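Local coordinates for protein 4-amino-4-deoxy-L-arabinose transferase or related glycosyltransferases of PMT family (Cupriavidus metallidurans, PDB 5EZM) that probably transfers an aminoarabinose sugar from a polyprenyl-phosphate carrier to lipid A, as a zinc-containing membrane glycosyltransferase of the GT-C fold, at residues Ala148-Val153 and Pro351-Leu356; Leu112-Ser117 and Asp161-Gly166; Gly142-Ala147 and Leu297-Ile302. All blocks are in the same frame, centred on the assembly; numbering follows the deposited sequence.

Contact 1 of 3, residues Ala148-Val153 and Pro351-Leu356. With MPG ([(Z)-octadec-9-enyl] (2R)-2,3-bis(oxidanyl)propanoate), chain L.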
# COMPACT_ATOMS: atom_id res chain seq x y z
N ALA A 148 14.13 4.13 1.73
CA ALA A 148 13.69 2.74 1.61
C ALA A 148 12.63 2.63 0.53
O ALA A 148 11.54 3.22 0.67
CB ALA A 148 13.14 2.23 2.94
N PRO A 149 12.89 1.91 -0.57
CA PRO A 149 11.91 1.87 -1.66
C PRO A 149 10.59 1.23 -1.28
O PRO A 149 9.56 1.60 -1.84
CB PRO A 149 12.64 1.06 -2.74
CG PRO A 149 13.58 0.21 -1.98
CD PRO A 149 14.05 1.05 -0.83
N MET A 150 10.59 0.27 -0.35
CA MET A 150 9.32 -0.32 0.06
C MET A 150 8.44 0.70 0.77
O MET A 150 7.22 0.74 0.54
CB MET A 150 9.57 -1.53 0.96
CG MET A 150 8.31 -2.17 1.51
SD MET A 150 8.57 -3.88 2.06
CE MET A 150 8.44 -4.75 0.50
N TRP A 151 9.03 1.56 1.60
CA TRP A 151 8.21 2.53 2.33
C TRP A 151 7.72 3.65 1.42
O TRP A 151 6.57 4.09 1.55
CB TRP A 151 9.00 3.10 3.51
CG TRP A 151 8.13 3.87 4.45
CD1 TRP A 151 8.05 5.23 4.58
CD2 TRP A 151 7.18 3.33 5.37
NE1 TRP A 151 7.13 5.56 5.54
CE2 TRP A 151 6.58 4.41 6.04
CE3 TRP A 151 6.79 2.03 5.71
CZ2 TRP A 151 5.60 4.24 7.02
CZ3 TRP A 151 5.82 1.86 6.68
CH2 TRP A 151 5.24 2.95 7.32
N SER A 152 8.56 4.12 0.50
CA SER A 152 8.16 5.22 -0.38
C SER A 152 7.21 4.74 -1.48
O SER A 152 6.16 5.34 -1.71
CB SER A 152 9.39 5.89 -0.99
OG SER A 152 9.99 5.07 -1.98
N VAL A 153 7.59 3.66 -2.17
CA VAL A 153 6.73 3.06 -3.18
C VAL A 153 5.39 2.67 -2.56
O VAL A 153 4.32 3.10 -3.02
CB VAL A 153 7.42 1.84 -3.83
CG1 VAL A 153 6.40 0.95 -4.54
CG2 VAL A 153 8.49 2.30 -4.80
N PRO A 351 4.86 -3.59 7.29
CA PRO A 351 4.97 -3.11 8.69
C PRO A 351 6.33 -3.32 9.35
O PRO A 351 6.57 -2.73 10.41
CB PRO A 351 3.88 -3.91 9.42
CG PRO A 351 2.86 -4.12 8.39
CD PRO A 351 3.61 -4.35 7.10
N VAL A 352 7.24 -4.12 8.78
CA VAL A 352 8.55 -4.27 9.40
C VAL A 352 9.48 -3.10 9.07
O VAL A 352 10.47 -2.89 9.78
CB VAL A 352 9.24 -5.59 9.00
CG1 VAL A 352 8.26 -6.74 9.09
CG2 VAL A 352 9.83 -5.48 7.60
N ILE A 353 9.17 -2.33 8.02
CA ILE A 353 10.10 -1.29 7.57
C ILE A 353 10.32 -0.21 8.62
O ILE A 353 11.49 0.15 8.86
CB ILE A 353 9.63 -0.72 6.22
CG1 ILE A 353 9.56 -1.83 5.17
CG2 ILE A 353 10.57 0.39 5.76
CD1 ILE A 353 10.89 -2.50 4.90
N PRO A 354 9.29 0.36 9.27
CA PRO A 354 9.56 1.40 10.28
C PRO A 354 10.54 0.95 11.35
O PRO A 354 11.50 1.68 11.66
CB PRO A 354 8.17 1.69 10.86
CG PRO A 354 7.24 1.33 9.78
CD PRO A 354 7.84 0.15 9.09
N ALA A 355 10.34 -0.24 11.92
CA ALA A 355 11.28 -0.77 12.91
C ALA A 355 12.69 -0.81 12.34
O ALA A 355 13.64 -0.31 12.97
CB ALA A 355 10.83 -2.16 13.36
N LEU A 356 12.85 -1.39 11.15
CA LEU A 356 14.14 -1.36 10.47
C LEU A 356 14.69 0.06 10.40
O LEU A 356 15.86 0.30 10.70
CB LEU A 356 14.01 -1.96 9.07
CG LEU A 356 13.67 -3.44 9.00
CD1 LEU A 356 13.54 -3.88 7.55
CD2 LEU A 356 14.71 -4.27 9.73
C5 MPG L . 16.27 -3.28 -7.36
C6 MPG L . 14.78 -3.65 -7.20
C7 MPG L . 14.05 -2.81 -6.13
C8 MPG L . 12.76 -3.51 -5.64
C9 MPG L . 11.92 -2.65 -4.67
C10 MPG L . 10.76 -3.46 -4.02
C11 MPG L . 9.60 -2.56 -3.56
C12 MPG L . 8.45 -3.39 -2.89
C13 MPG L . 7.23 -2.51 -2.52
C14 MPG L . 5.97 -3.35 -2.16
C15 MPG L . 4.68 -2.48 -2.06
C16 MPG L . 3.52 -3.20 -1.31
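Helix segment 149-153 and helix segment 352-356 run obliquely antiparallel, their directions 126° apart and their axes coming no nearer than 10.1 Å. Ala148 is the N-cap of the first: it follows helix 135-147 and precedes the next helix, so the helix is interrupted inside one predicted transmembrane span. Trp151 and Ile353 are the nearest backbone pair, with CA atoms 6.8 Å apart.

Ile353 makes the largest share of the contact, touching three residues. Its CG2 reaches the CB of Trp151 at 3.9 Å and also the CB of Ala148, while CG1, on the other branch, lies 3.9 Å from Met150 SD. Two transmembrane helices of the GT-C membrane domain are joined here purely by apolar side chains, as expected deep in a multi-helix membrane domain. Met150 leaves its backbone with CG anti to N and stays extended until chi3 (-82°), where the chain bends and carries CE to the bound lipid, 3.7 Å from MPG C12. Trp151 also has CG anti to N, chi1 -168°, which brings the six-membered ring up to Pro354. The two side chains cross at about a right angle, Pro354 CG lying 3.5 Å from Trp151 CZ3. The indole NE1 is hydrogen-bonded to Gly118 O.

Contact 2 of 3, residues Leu112-Ser117 and Asp161-Gly166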
# COMPACT_ATOMS: atom_id res chain seq x y z
N LEU A 112 -4.35 9.20 -1.01
CA LEU A 112 -4.02 10.12 0.07
C LEU A 112 -3.79 9.38 1.39
O LEU A 112 -2.89 9.74 2.16
CB LEU A 112 -5.13 11.16 0.21
CG LEU A 112 -4.74 12.48 0.86
CD1 LEU A 112 -3.66 13.17 0.04
CD2 LEU A 112 -5.96 13.38 1.01
N ALA A 113 -4.59 8.35 1.65
CA ALA A 113 -4.46 7.60 2.90
C ALA A 113 -3.08 6.97 3.02
O ALA A 113 -2.47 7.00 4.10
CB ALA A 113 -5.55 6.53 2.99
N VAL A 114 -2.56 6.41 1.93
CA VAL A 114 -1.26 5.74 2.01
C VAL A 114 -0.13 6.76 2.11
O VAL A 114 0.88 6.51 2.78
CB VAL A 114 -1.08 4.77 0.83
CG1 VAL A 114 -2.10 3.66 0.91
CG2 VAL A 114 -1.19 5.50 -0.49
N ALA A 115 -0.27 7.92 1.46
CA ALA A 115 0.77 8.94 1.56
C ALA A 115 0.85 9.49 2.98
O ALA A 115 1.95 9.59 3.55
CB ALA A 115 0.51 10.06 0.56
N LEU A 116 -0.30 9.83 3.56
CA LEU A 116 -0.31 10.29 4.94
C LEU A 116 0.17 9.20 5.89
O LEU A 116 0.83 9.49 6.89
CB LEU A 116 -1.70 10.77 5.33
CG LEU A 116 -2.25 11.95 4.52
CD1 LEU A 116 -3.61 12.37 5.05
CD2 LEU A 116 -1.28 13.13 4.54
N SER A 117 -0.13 7.93 5.58
CA SER A 117 0.39 6.85 6.40
C SER A 117 1.91 6.80 6.34
O SER A 117 2.57 6.59 7.36
CB SER A 117 -0.21 5.51 5.95
OG SER A 117 -1.58 5.44 6.29
N ASP A 161 -1.98 -2.05 2.82
CA ASP A 161 -0.79 -2.46 3.55
C ASP A 161 -0.01 -1.27 4.10
O ASP A 161 0.58 -1.37 5.18
CB ASP A 161 0.10 -3.32 2.65
CG ASP A 161 -0.61 -4.58 2.18
OD1 ASP A 161 -1.28 -5.23 3.01
OD2 ASP A 161 -0.51 -4.91 0.98
N MET A 162 0.01 -0.15 3.38
CA MET A 162 0.74 1.01 3.88
C MET A 162 -0.03 1.73 4.98
O MET A 162 0.57 2.25 5.93
CB MET A 162 1.08 1.97 2.73
CG MET A 162 1.66 3.31 3.18
SD MET A 162 3.07 3.21 4.32
CE MET A 162 4.22 2.24 3.36
N THR A 163 -1.36 1.78 4.88
CA THR A 163 -2.16 2.33 5.97
C THR A 163 -1.94 1.52 7.25
O THR A 163 -1.64 2.08 8.32
CB THR A 163 -3.64 2.34 5.59
OG1 THR A 163 -3.79 2.73 4.22
CG2 THR A 163 -4.41 3.31 6.47
N LEU A 164 -2.07 0.19 7.15
CA LEU A 164 -1.79 -0.67 8.29
C LEU A 164 -0.36 -0.49 8.77
O LEU A 164 -0.09 -0.56 9.98
CB LEU A 164 -2.06 -2.12 7.92
CG LEU A 164 -1.84 -3.13 9.05
CD1 LEU A 164 -2.82 -2.86 10.19
CD2 LEU A 164 -1.99 -4.56 8.54
N ALA A 165 0.58 -0.25 7.85
CA ALA A 165 1.97 -0.07 8.25
C ALA A 165 2.17 1.21 9.04
O ALA A 165 2.98 1.26 9.97
CB ALA A 165 2.88 -0.09 7.02
N GLY A 166 1.44 2.27 8.68
CA GLY A 166 1.57 3.52 9.40
C GLY A 166 0.94 3.47 10.77
O GLY A 166 1.52 3.94 11.76
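This is a close, buried helix-helix contact in the membrane domain, near the centre of the chain, between the beginning of helix 112-133 and that of helix 160-178. The segments run roughly parallel, 33° apart, with axes only 8.1 Å from each other. Small residues make that possible: Ser117 and Gly166 have their CA atoms 4.6 Å apart, and a side-chain carbon on Gly166 would clash with Ser117 O.

Ser117 points at the partner helix with OG beside its own backbone N, chi1 -70°. From there OG donates back to Ala113 O at 2.8 Å, approaching from above the carbonyl plane; that oxygen also accepts from Ser117 N. The same OG rests 3.2 Å from Thr163 CA and touches Thr163 CG2. An alanine here would keep CB against Met162 and Thr163 but lose OG and its bond to Ala113 O, and would probably slacken the fit against Thr163. Met162 crosses Val114 obliquely, its CG 3.9 Å from Val114 CB, and then bends away at chi2 and chi3. Thr163 OG1 packs on Val114 CG1 but takes its hydrogen bond with His92 ND1. Such close approach over glycine and serine is characteristic of tightly packed transmembrane helices.

Contact 3 of 3, residues Gly142-Ala147 and Leu297-Ile302. With MPG ([(Z)-octadec-9-enyl] (2R)-2,3-bis(oxidanyl)propanoate), chain O; MPG ([(Z)-octadec-9-enyl] (2R)-2,3-bis(oxidanyl)propanoate), chain B.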
# COMPACT_ATOMS: atom_id res chain seq x y z
N GLY A 142 14.69 9.10 9.77
CA GLY A 142 13.89 9.73 8.73
C GLY A 142 14.47 9.52 7.35
O GLY A 142 13.76 9.16 6.40
N LEU A 143 15.78 9.74 7.21
CA LEU A 143 16.44 9.49 5.93
C LEU A 143 16.31 8.03 5.51
O LEU A 143 16.05 7.73 4.34
CB LEU A 143 17.91 9.89 6.02
CG LEU A 143 18.15 11.34 6.43
CD1 LEU A 143 19.61 11.58 6.75
CD2 LEU A 143 17.69 12.27 5.32
N ALA A 144 16.48 7.12 6.47
CA ALA A 144 16.36 5.69 6.17
C ALA A 144 14.99 5.36 5.60
O ALA A 144 14.89 4.74 4.53
CB ALA A 144 16.63 4.88 7.44
N LEU A 145 13.93 5.75 6.30
CA LEU A 145 12.59 5.45 5.81
C LEU A 145 12.29 6.16 4.49
O LEU A 145 11.56 5.63 3.65
CB LEU A 145 11.55 5.82 6.87
CG LEU A 145 11.65 5.00 8.16
CD1 LEU A 145 10.61 5.46 9.16
CD2 LEU A 145 11.49 3.52 7.86
N LEU A 146 12.86 7.36 4.29
CA LEU A 146 12.64 8.07 3.04
C LEU A 146 13.25 7.31 1.87
O LEU A 146 12.61 7.13 0.83
CB LEU A 146 13.21 9.48 3.13
CG LEU A 146 13.03 10.36 1.88
CD1 LEU A 146 11.56 10.66 1.63
CD2 LEU A 146 13.83 11.65 2.00
N ALA A 147 14.50 6.85 2.02
CA ALA A 147 15.19 6.18 0.93
C ALA A 147 14.73 4.75 0.72
O ALA A 147 14.93 4.20 -0.37
CB ALA A 147 16.70 6.18 1.18
N LEU A 297 16.77 -1.70 0.08
CA LEU A 297 18.00 -1.90 -0.68
C LEU A 297 19.09 -0.88 -0.37
O LEU A 297 20.24 -1.30 -0.15
CB LEU A 297 17.68 -1.93 -2.18
CG LEU A 297 18.83 -2.27 -3.13
CD1 LEU A 297 19.39 -3.65 -2.82
CD2 LEU A 297 18.36 -2.19 -4.57
N PRO A 298 18.84 0.43 -0.35
CA PRO A 298 19.93 1.38 -0.08
C PRO A 298 20.60 1.19 1.27
O PRO A 298 21.66 1.79 1.51
CB PRO A 298 19.24 2.76 -0.16
CG PRO A 298 17.79 2.48 -0.04
CD PRO A 298 17.59 1.15 -0.67
N TRP A 299 20.05 0.36 2.16
CA TRP A 299 20.66 0.08 3.45
C TRP A 299 21.07 -1.39 3.59
O TRP A 299 21.46 -1.81 4.69
CB TRP A 299 19.72 0.48 4.59
CG TRP A 299 19.05 1.81 4.38
CD1 TRP A 299 17.71 2.03 4.20
CD2 TRP A 299 19.68 3.09 4.31
NE1 TRP A 299 17.48 3.37 4.04
CE2 TRP A 299 18.67 4.05 4.10
CE3 TRP A 299 21.01 3.53 4.41
CZ2 TRP A 299 18.94 5.41 3.98
CZ3 TRP A 299 21.27 4.88 4.30
CH2 TRP A 299 20.24 5.81 4.08
N ALA A 300 20.98 -2.17 2.51
CA ALA A 300 21.31 -3.59 2.60
C ALA A 300 22.73 -3.80 3.12
O ALA A 300 22.97 -4.72 3.91
CB ALA A 300 21.13 -4.26 1.24
N GLY A 301 23.66 -2.94 2.72
CA GLY A 301 25.04 -3.05 3.16
C GLY A 301 25.22 -2.94 4.66
O GLY A 301 26.24 -3.41 5.18
N ILE A 302 24.27 -2.34 5.38
CA ILE A 302 24.36 -2.24 6.83
C ILE A 302 23.39 -3.19 7.53
O ILE A 302 23.17 -3.06 8.74
CB ILE A 302 24.15 -0.80 7.33
CG1 ILE A 302 22.71 -0.34 7.09
CG2 ILE A 302 25.15 0.15 6.68
CD1 ILE A 302 22.35 0.94 7.82
C2 MPG O . 22.68 -8.55 3.41
C3 MPG O . 24.11 -8.36 2.91
C4 MPG O . 24.89 -7.37 3.76
C5 MPG O . 26.36 -7.24 3.34
C6 MPG O . 27.21 -6.54 4.41
C7 MPG O . 28.72 -6.71 4.16
C8 MPG O . 29.57 -6.43 5.42
C1 MPG O . 21.92 -9.63 2.65
C2 MPG B . 23.58 18.46 7.49
C3 MPG B . 22.06 18.63 7.50
C4 MPG B . 21.35 17.58 6.65
C5 MPG B . 19.82 17.75 6.66
C6 MPG B . 19.08 16.40 6.68
C7 MPG B . 17.69 16.49 7.33
C8 MPG B . 17.07 15.09 7.55
C9 MPG B . 15.54 15.11 7.78
C10 MPG B . 14.85 13.82 7.27
C11 MPG B . 13.31 13.96 7.15
C12 MPG B . 12.70 13.09 6.00
C13 MPG B . 11.18 13.32 5.85
C14 MPG B . 10.66 13.05 4.40
C1 MPG B . 24.26 19.30 8.58
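The indole of Trp299 lies between two small apolar groups, each offset toward the ring's rim: Pro298 CG, 4.2 Å above the plane of the Trp299 ring, lies over one face, and Ala144 CB over the opposite one. Near the ring plane, at the edge, sit two main-chain oxygens, those of Ala144 and Leu143.

The edge contact is the polar one. Trp299 NE1 donates to Ala144 O at 3.0 Å, with a fairly straight N-H...O angle of 153°. The donor comes in the carbonyl plane, on a lone pair, which probably limits how the indole can turn. Farther round the rim, CZ2 of Trp299 is 3.7 Å from Leu143 O. Separately, CZ2 also touches Ala147 CB, which approaches the ring obliquely. The side chain reaches this place with CG anti to its own carbonyl carbon, chi1 -43°. Its neighbour Pro298 also bears on the helix end, CG lying 3.4 Å from Ala147 O and touching Ala147 CB.

Other aromatic groups gather round: Phe296 and Tyr442 meet the indole with their rings steeply inclined to it, and Tyr442 OH is hydrogen-bonded to Pro298 O. Lipid lies beyond both segments. Leu143 CD2 packs 3.6 Å from C8 of the MPG of chain B, and the same lipid runs so near Gly142 that a side-chain carbon there would be crowded. On the 297-302 side, Ala300 O and Gly301 O line the MPG of chain O.

Residues 297-301 form a 3-10 segment between helices 288-295 and 303-310, within a predicted transmembrane span. A tryptophan from this helical break, tied to a main-chain carbonyl in the last turns of helix 135-147, joins two parts of the helical GT-C membrane domain.

How the contacts relate
All three contacts are buried, but contact 2 lies nearest the centre of the chain, contact 1 a little farther out, and contact 3 farthest. Contacts 1 and 3 share a continuous piece of chain, 142-153, on two successive helices, and Leu145 CD2 packs on Ile353 O between them. Contacts 1 and 2 meet through Trp151, whose CE3 is 3.5 Å from Met162 CE. Contacts 2 and 3 do not touch. Their chemistry differs: small residues bring helices together in contact 2, larger apolar side chains bridge a wider gap in contact 1, and contact 3 alone has a hydrogen bond between its segments.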